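Long-range contacts in replication protein B (Plasmid RSF1010, PDB 3H20), which synthesises short primers on single-stranded DNA as the primase that starts replication of its plasmid, and probably needs a divalent metal ion to do so: residues A[74-79]-A[107-112]; A[90-95]-A[176-181]. One frame throughout, in Å; residues are numbered along the deposited sequence.

Contact 1 of 2, residues A[74-79]-A[107-112]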
ATOM      1  N   VAL A  74      10.019  12.706   8.316  1.00 33.51           N
ATOM      2  CA  VAL A  74       9.287  12.336   7.090  1.00 33.59           C
ATOM      3  C   VAL A  74      10.067  12.792   5.854  1.00 33.16           C
ATOM      4  O   VAL A  74      10.368  13.981   5.718  1.00 33.29           O
ATOM      5  CB  VAL A  74       7.857  12.956   7.096  1.00 33.36           C
ATOM      6  CG1 VAL A  74       7.133  12.692   5.775  1.00 33.54           C
ATOM      7  CG2 VAL A  74       7.044  12.371   8.253  1.00 32.92           C
ATOM      8  N   LEU A  75      10.382  11.853   4.959  1.00 32.92           N
ATOM      9  CA  LEU A  75      11.105  12.155   3.706  1.00 32.37           C
ATOM     10  C   LEU A  75      10.200  12.715   2.604  1.00 32.09           C
ATOM     11  O   LEU A  75       9.142  12.139   2.306  1.00 31.30           O
ATOM     12  CB  LEU A  75      11.813  10.894   3.166  1.00 31.88           C
ATOM     13  CG  LEU A  75      12.616  11.028   1.859  1.00 32.88           C
ATOM     14  CD1 LEU A  75      13.845  11.905   2.058  1.00 31.83           C
ATOM     15  CD2 LEU A  75      13.038   9.665   1.292  1.00 32.66           C
ATOM     16  N   VAL A  76      10.652  13.812   1.983  1.00 31.84           N
ATOM     17  CA  VAL A  76      10.020  14.397   0.789  1.00 32.09           C
ATOM     18  C   VAL A  76      11.051  14.439  -0.361  1.00 32.59           C
ATOM     19  O   VAL A  76      12.099  15.083  -0.245  1.00 31.90           O
ATOM     20  CB  VAL A  76       9.478  15.830   1.073  1.00 32.17           C
ATOM     21  CG1 VAL A  76       8.548  16.282  -0.049  1.00 31.69           C
ATOM     22  CG2 VAL A  76       8.731  15.876   2.404  1.00 32.27           C
ATOM     23  N   ASP A  77      10.738  13.753  -1.463  1.00 32.93           N
ATOM     24  CA  ASP A  77      11.701  13.437  -2.527  1.00 34.45           C
ATOM     25  C   ASP A  77      11.412  14.234  -3.816  1.00 34.83           C
ATOM     26  O   ASP A  77      10.263  14.605  -4.066  1.00 34.93           O
ATOM     27  CB  ASP A  77      11.606  11.927  -2.817  1.00 34.98           C
ATOM     28  CG  ASP A  77      12.810  11.378  -3.568  1.00 36.86           C
ATOM     29  OD1 ASP A  77      13.877  12.025  -3.573  1.00 37.76           O
ATOM     30  OD2 ASP A  77      12.674  10.286  -4.163  1.00 39.28           O
ATOM     31  N   ASP A  78      12.452  14.501  -4.611  1.00 34.96           N
ATOM     32  CA  ASP A  78      12.338  15.119  -5.955  1.00 35.55           C
ATOM     33  C   ASP A  78      11.823  16.572  -5.916  1.00 34.44           C
ATOM     34  O   ASP A  78      10.906  16.935  -6.646  1.00 34.70           O
ATOM     35  CB  ASP A  78      11.496  14.234  -6.909  1.00 36.48           C
ATOM     36  CG  ASP A  78      11.784  14.488  -8.400  1.00 40.34           C
ATOM     37  OD1 ASP A  78      12.932  14.841  -8.771  1.00 45.22           O
ATOM     38  OD2 ASP A  78      10.864  14.291  -9.227  1.00 44.01           O
ATOM     39  N   LEU A  79      12.446  17.398  -5.074  1.00 33.25           N
ATOM     40  CA  LEU A  79      12.069  18.807  -4.899  1.00 32.28           C
ATOM     41  C   LEU A  79      13.021  19.767  -5.625  1.00 31.86           C
ATOM     42  O   LEU A  79      14.216  19.503  -5.722  1.00 31.37           O
ATOM     43  CB  LEU A  79      12.062  19.164  -3.397  1.00 32.50           C
ATOM     44  CG  LEU A  79      11.043  18.458  -2.486  1.00 32.04           C
ATOM     45  CD1 LEU A  79      11.471  18.585  -1.031  1.00 33.39           C
ATOM     46  CD2 LEU A  79       9.628  19.009  -2.695  1.00 33.18           C
ATOM     47  N   ALA A 107      14.182  16.520   1.182  1.00 34.34           N
ATOM     48  CA  ALA A 107      14.075  17.111   2.518  1.00 34.30           C
ATOM     49  C   ALA A 107      13.537  16.087   3.519  1.00 34.25           C
ATOM     50  O   ALA A 107      12.665  15.287   3.177  1.00 35.01           O
ATOM     51  CB  ALA A 107      13.170  18.354   2.482  1.00 34.48           C
ATOM     52  N   TRP A 108      14.063  16.104   4.742  1.00 34.17           N
ATOM     53  CA  TRP A 108      13.456  15.383   5.848  1.00 34.15           C
ATOM     54  C   TRP A 108      12.771  16.430   6.719  1.00 34.13           C
ATOM     55  O   TRP A 108      13.404  17.393   7.148  1.00 33.47           O
ATOM     56  CB  TRP A 108      14.505  14.635   6.681  1.00 34.65           C
ATOM     57  CG  TRP A 108      15.205  13.474   5.958  1.00 34.53           C
ATOM     58  CD1 TRP A 108      16.336  13.548   5.207  1.00 35.55           C
ATOM     59  CD2 TRP A 108      14.828  12.089   5.978  1.00 35.54           C
ATOM     60  NE1 TRP A 108      16.683  12.301   4.731  1.00 36.55           N
ATOM     61  CE2 TRP A 108      15.783  11.384   5.201  1.00 36.41           C
ATOM     62  CE3 TRP A 108      13.784  11.376   6.573  1.00 34.94           C
ATOM     63  CZ2 TRP A 108      15.719  10.003   5.004  1.00 35.09           C
ATOM     64  CZ3 TRP A 108      13.716   9.998   6.366  1.00 35.67           C
ATOM     65  CH2 TRP A 108      14.677   9.331   5.584  1.00 35.06           C
ATOM     66  N   VAL A 109      11.474  16.257   6.954  1.00 34.14           N
ATOM     67  CA  VAL A 109      10.701  17.181   7.803  1.00 33.56           C
ATOM     68  C   VAL A 109      10.408  16.476   9.134  1.00 34.04           C
ATOM     69  O   VAL A 109       9.853  15.365   9.139  1.00 33.32           O
ATOM     70  CB  VAL A 109       9.369  17.593   7.119  1.00 34.41           C
ATOM     71  CG1 VAL A 109       8.526  18.536   8.015  1.00 33.76           C
ATOM     72  CG2 VAL A 109       9.617  18.230   5.742  1.00 33.32           C
ATOM     73  N   LYS A 110      10.783  17.121  10.246  1.00 33.45           N
ATOM     74  CA  LYS A 110      10.512  16.617  11.586  1.00 33.35           C
ATOM     75  C   LYS A 110       9.174  17.188  12.054  1.00 33.57           C
ATOM     76  O   LYS A 110       9.036  18.407  12.234  1.00 33.09           O
ATOM     77  CB  LYS A 110      11.621  17.019  12.576  1.00 33.85           C
ATOM     78  CG  LYS A 110      11.397  16.462  14.011  1.00 33.46           C
ATOM     79  CD  LYS A 110      12.539  16.781  14.972  1.00 33.76           C
ATOM     80  CE  LYS A 110      12.190  16.256  16.382  1.00 34.87           C
ATOM     81  NZ  LYS A 110      13.309  16.385  17.365  1.00 35.70           N
ATOM     82  N   VAL A 111       8.187  16.309  12.238  1.00 33.03           N
ATOM     83  CA  VAL A 111       6.852  16.751  12.671  1.00 32.56           C
ATOM     84  C   VAL A 111       6.599  16.627  14.177  1.00 33.00           C
ATOM     85  O   VAL A 111       5.681  17.254  14.702  1.00 32.83           O
ATOM     86  CB  VAL A 111       5.728  16.021  11.881  1.00 32.93           C
ATOM     87  CG1 VAL A 111       5.816  16.376  10.395  1.00 32.42           C
ATOM     88  CG2 VAL A 111       5.794  14.497  12.101  1.00 33.66           C
ATOM     89  N   ALA A 112       7.403  15.804  14.855  1.00 32.86           N
ATOM     90  CA  ALA A 112       7.225  15.489  16.277  1.00 33.74           C
ATOM     91  C   ALA A 112       8.481  14.804  16.796  1.00 34.10           C
ATOM     92  O   ALA A 112       9.306  14.366  16.006  1.00 33.91           O
ATOM     93  CB  ALA A 112       6.007  14.567  16.480  1.00 33.81           C
TER
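Antiparallel strand pairing joins Val74, Leu75 and Val76 to Val109, Trp108 and Ala107, at the border of the sheet where strand 73-79 is the outermost strand and strand 104-110 its neighbour. The short axes approach to 4.6 Å at 149° between their N-to-C directions. Two hydrogen-bonded pairs, Val74 with Val109 and Val76 with Ala107, flank the non-hydrogen-bonded pair Leu75 with Trp108. Each hydrogen-bonded pair contributes two backbone bonds: Val109 N reaches Val74 O at 2.8 Å, and Ala107 N reaches Val76 O at 2.9 Å. Between them Trp108 CA also approaches Val74 O, at 3.4 Å, as a CA-H...O contact.

The side chains divide between two faces. On one, Leu75 lies against the indole. Its CG is anti to the backbone N, and the turn at chi2 (68°) sets Leu75 CD1 over the five-membered ring of Trp108, 3.9 Å from its centroid and 18° off the ring normal, a CH-pi contact. CD1 is nearest to Trp108 CE2, while Leu75 CB lies by Trp108 CZ3 of the six-membered ring at 3.8 Å. The other face carries the valines and Ala107: Val76 CG2 touches Val109 CG2 at 4.2 Å. Helix 117-130 packs on Val74 and Val76 there, and helix 81-89 on Ala107 and Val109.

Past the regular pairing, Leu79 CD1 returns to Ala107 CB at 3.9 Å. Asp78 and Leu79 both face Tyr105, which makes a G1 beta bulge at the end of this antiparallel edge pairing, in an alpha/beta primase domain whose sheet has helices packed on one face.

Contact 2 of 2, residues A[90-95]-A[176-181]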
ATOM      1  N   GLU A  90       5.506  28.107   4.523  1.00 31.70           N
ATOM      2  CA  GLU A  90       4.258  27.465   4.932  1.00 31.84           C
ATOM      3  C   GLU A  90       4.405  26.636   6.220  1.00 31.71           C
ATOM      4  O   GLU A  90       3.492  25.898   6.606  1.00 31.47           O
ATOM      5  CB  GLU A  90       3.721  26.591   3.783  1.00 31.96           C
ATOM      6  CG  GLU A  90       3.281  27.434   2.562  1.00 32.10           C
ATOM      7  CD  GLU A  90       3.030  26.625   1.287  1.00 33.25           C
ATOM      8  OE1 GLU A  90       2.946  25.379   1.340  1.00 34.39           O
ATOM      9  OE2 GLU A  90       2.906  27.257   0.215  1.00 34.86           O
ATOM     10  N   GLY A  91       5.539  26.778   6.903  1.00 31.93           N
ATOM     11  CA  GLY A  91       5.746  26.061   8.164  1.00 32.26           C
ATOM     12  C   GLY A  91       6.100  24.586   8.013  1.00 32.08           C
ATOM     13  O   GLY A  91       6.029  23.824   8.986  1.00 32.76           O
ATOM     14  N   ARG A  92       6.501  24.184   6.808  1.00 32.06           N
ATOM     15  CA  ARG A  92       7.046  22.834   6.566  1.00 31.77           C
ATOM     16  C   ARG A  92       8.580  22.916   6.441  1.00 31.82           C
ATOM     17  O   ARG A  92       9.170  22.362   5.498  1.00 31.93           O
ATOM     18  CB  ARG A  92       6.446  22.206   5.298  1.00 31.92           C
ATOM     19  CG  ARG A  92       5.012  21.641   5.447  1.00 31.24           C
ATOM     20  CD  ARG A  92       3.949  22.739   5.567  1.00 31.88           C
ATOM     21  NE  ARG A  92       2.620  22.179   5.287  1.00 31.81           N
ATOM     22  CZ  ARG A  92       1.472  22.670   5.750  1.00 31.93           C
ATOM     23  NH1 ARG A  92       1.459  23.764   6.523  1.00 29.72           N
ATOM     24  NH2 ARG A  92       0.333  22.065   5.429  1.00 28.02           N
ATOM     25  N   GLU A  93       9.209  23.608   7.385  1.00 32.04           N
ATOM     26  CA  GLU A  93      10.665  23.826   7.349  1.00 32.52           C
ATOM     27  C   GLU A  93      11.373  22.467   7.440  1.00 32.90           C
ATOM     28  O   GLU A  93      11.059  21.668   8.329  1.00 33.64           O
ATOM     29  CB  GLU A  93      11.149  24.716   8.514  1.00 32.45           C
ATOM     30  CG  GLU A  93      10.511  26.110   8.615  1.00 32.81           C
ATOM     31  CD  GLU A  93       9.271  26.149   9.514  1.00 33.57           C
ATOM     32  OE1 GLU A  93       8.618  25.098   9.724  1.00 33.42           O
ATOM     33  OE2 GLU A  93       8.954  27.247  10.015  1.00 33.99           O
ATOM     34  N   PRO A  94      12.312  22.220   6.533  1.00 33.26           N
ATOM     35  CA  PRO A  94      13.098  20.981   6.555  1.00 33.00           C
ATOM     36  C   PRO A  94      13.976  20.890   7.799  1.00 32.98           C
ATOM     37  O   PRO A  94      14.546  21.895   8.226  1.00 32.39           O
ATOM     38  CB  PRO A  94      13.969  21.103   5.304  1.00 33.33           C
ATOM     39  CG  PRO A  94      13.175  21.958   4.381  1.00 34.21           C
ATOM     40  CD  PRO A  94      12.447  22.940   5.255  1.00 33.19           C
ATOM     41  N   ALA A  95      14.081  19.695   8.369  1.00 32.68           N
ATOM     42  CA  ALA A  95      15.084  19.418   9.390  1.00 32.61           C
ATOM     43  C   ALA A  95      16.462  19.221   8.771  1.00 32.72           C
ATOM     44  O   ALA A  95      17.484  19.479   9.408  1.00 33.43           O
ATOM     45  CB  ALA A  95      14.686  18.198  10.207  1.00 32.58           C
ATOM     46  N   ALA A 176       9.397  21.246  12.429  1.00 31.32           N
ATOM     47  CA  ALA A 176       8.690  22.210  11.571  1.00 31.23           C
ATOM     48  C   ALA A 176       7.632  22.971  12.380  1.00 30.97           C
ATOM     49  O   ALA A 176       7.035  22.402  13.297  1.00 30.83           O
ATOM     50  CB  ALA A 176       8.047  21.500  10.390  1.00 30.14           C
ATOM     51  N   THR A 177       7.420  24.254  12.066  1.00 30.56           N
ATOM     52  CA  THR A 177       6.343  25.041  12.713  1.00 30.64           C
ATOM     53  C   THR A 177       4.974  24.331  12.638  1.00 30.92           C
ATOM     54  O   THR A 177       4.226  24.308  13.622  1.00 30.34           O
ATOM     55  CB  THR A 177       6.230  26.457  12.095  1.00 30.90           C
ATOM     56  OG1 THR A 177       7.481  27.143  12.236  1.00 30.05           O
ATOM     57  CG2 THR A 177       5.134  27.281  12.786  1.00 30.13           C
ATOM     58  N   ALA A 178       4.681  23.746  11.475  1.00 30.83           N
ATOM     59  CA  ALA A 178       3.419  23.045  11.217  1.00 31.39           C
ATOM     60  C   ALA A 178       3.413  21.591  11.668  1.00 32.07           C
ATOM     61  O   ALA A 178       2.446  20.873  11.409  1.00 32.30           O
ATOM     62  CB  ALA A 178       3.057  23.129   9.729  1.00 30.91           C
ATOM     63  N   GLY A 179       4.477  21.150  12.339  1.00 31.93           N
ATOM     64  CA  GLY A 179       4.567  19.757  12.816  1.00 32.17           C
ATOM     65  C   GLY A 179       3.363  19.285  13.628  1.00 32.03           C
ATOM     66  O   GLY A 179       2.682  18.331  13.227  1.00 32.57           O
ATOM     67  N   PRO A 180       3.104  19.913  14.795  1.00 31.73           N
ATOM     68  CA  PRO A 180       1.916  19.541  15.571  1.00 31.01           C
ATOM     69  C   PRO A 180       0.621  19.568  14.743  1.00 30.76           C
ATOM     70  O   PRO A 180      -0.204  18.666  14.880  1.00 29.80           O
ATOM     71  CB  PRO A 180       1.885  20.601  16.679  1.00 30.81           C
ATOM     72  CG  PRO A 180       3.313  20.973  16.854  1.00 31.65           C
ATOM     73  CD  PRO A 180       3.893  20.954  15.479  1.00 31.45           C
ATOM     74  N   ALA A 181       0.470  20.576  13.877  1.00 30.85           N
ATOM     75  CA  ALA A 181      -0.707  20.706  12.993  1.00 30.83           C
ATOM     76  C   ALA A 181      -0.834  19.581  11.951  1.00 31.38           C
ATOM     77  O   ALA A 181      -1.944  19.126  11.647  1.00 30.75           O
ATOM     78  CB  ALA A 181      -0.720  22.090  12.312  1.00 30.85           C
TER
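Glu93 holds Thr177 with both carboxylate oxygens, OE1 taking the backbone N-H and OE2 the side-chain hydroxyl of the same residue. Thr177 N lies 2.8 Å from Glu93 OE1, and Thr177 OG1, the donor of the second bond, lies 2.7 Å from Glu93 OE2. Both donors come from the syn sides, 29° and 21° out of the carboxylate plane. The threonine presents the two groups together because OG1 sits beside its own backbone N (chi1 -58°). This double grip fixes the rotation of the carboxylate.

The next N-H is taken by the backbone: Ala178 N meets Gly91 O at 2.8 Å, in the carbonyl plane and on a lone pair. Gly91, with positive phi, is the C' residue of the Schellman motif that ends helix 81-89, so the carbonyl just beyond one helix end receives the N-H of Ala178, the N-cap residue of helix 179-206. A type I turn from Ala176 to Gly179 leads into that second helix, closed by Gly179 N to Ala176 O at 3.0 Å.

Methyl groups line the same carbonyl: Ala176 CB is 3.4 Å from Gly91 O, and Ala178 CB comes closer still, a tight 3.1 Å from Gly91 O, on the residue whose N-H that oxygen accepts. Ala178 CB also approaches Arg92 NH1, at 3.6 Å. That nitrogen donates to Glu90 O at 2.9 Å, while Arg92 NH2 forms a salt bridge with Glu130, tying the loop 90-95 to helix 117-130.

In the fold
From the N terminus the chain runs through strand 73-79 and helix 81-89, whose end leads into 90-95 and strand 96-99. It then returns along strand 104-110, and contact 1 closes this first loop of 27 intervening residues. Contact 2 closes later, across 80 residues, when 176-181 comes back to 90-95 at the start of helix 179-206. Because 90-95 lies inside the first loop and 176-181 outside it, the two closures cross. Their centres are 10 Å apart, and they touch directly: Trp108 O probably accepts from Ala95 N, and Lys110 O from Ala176 N. Strand 104-110 thus connects the sheet edge with the turn that leads into helix 179-206.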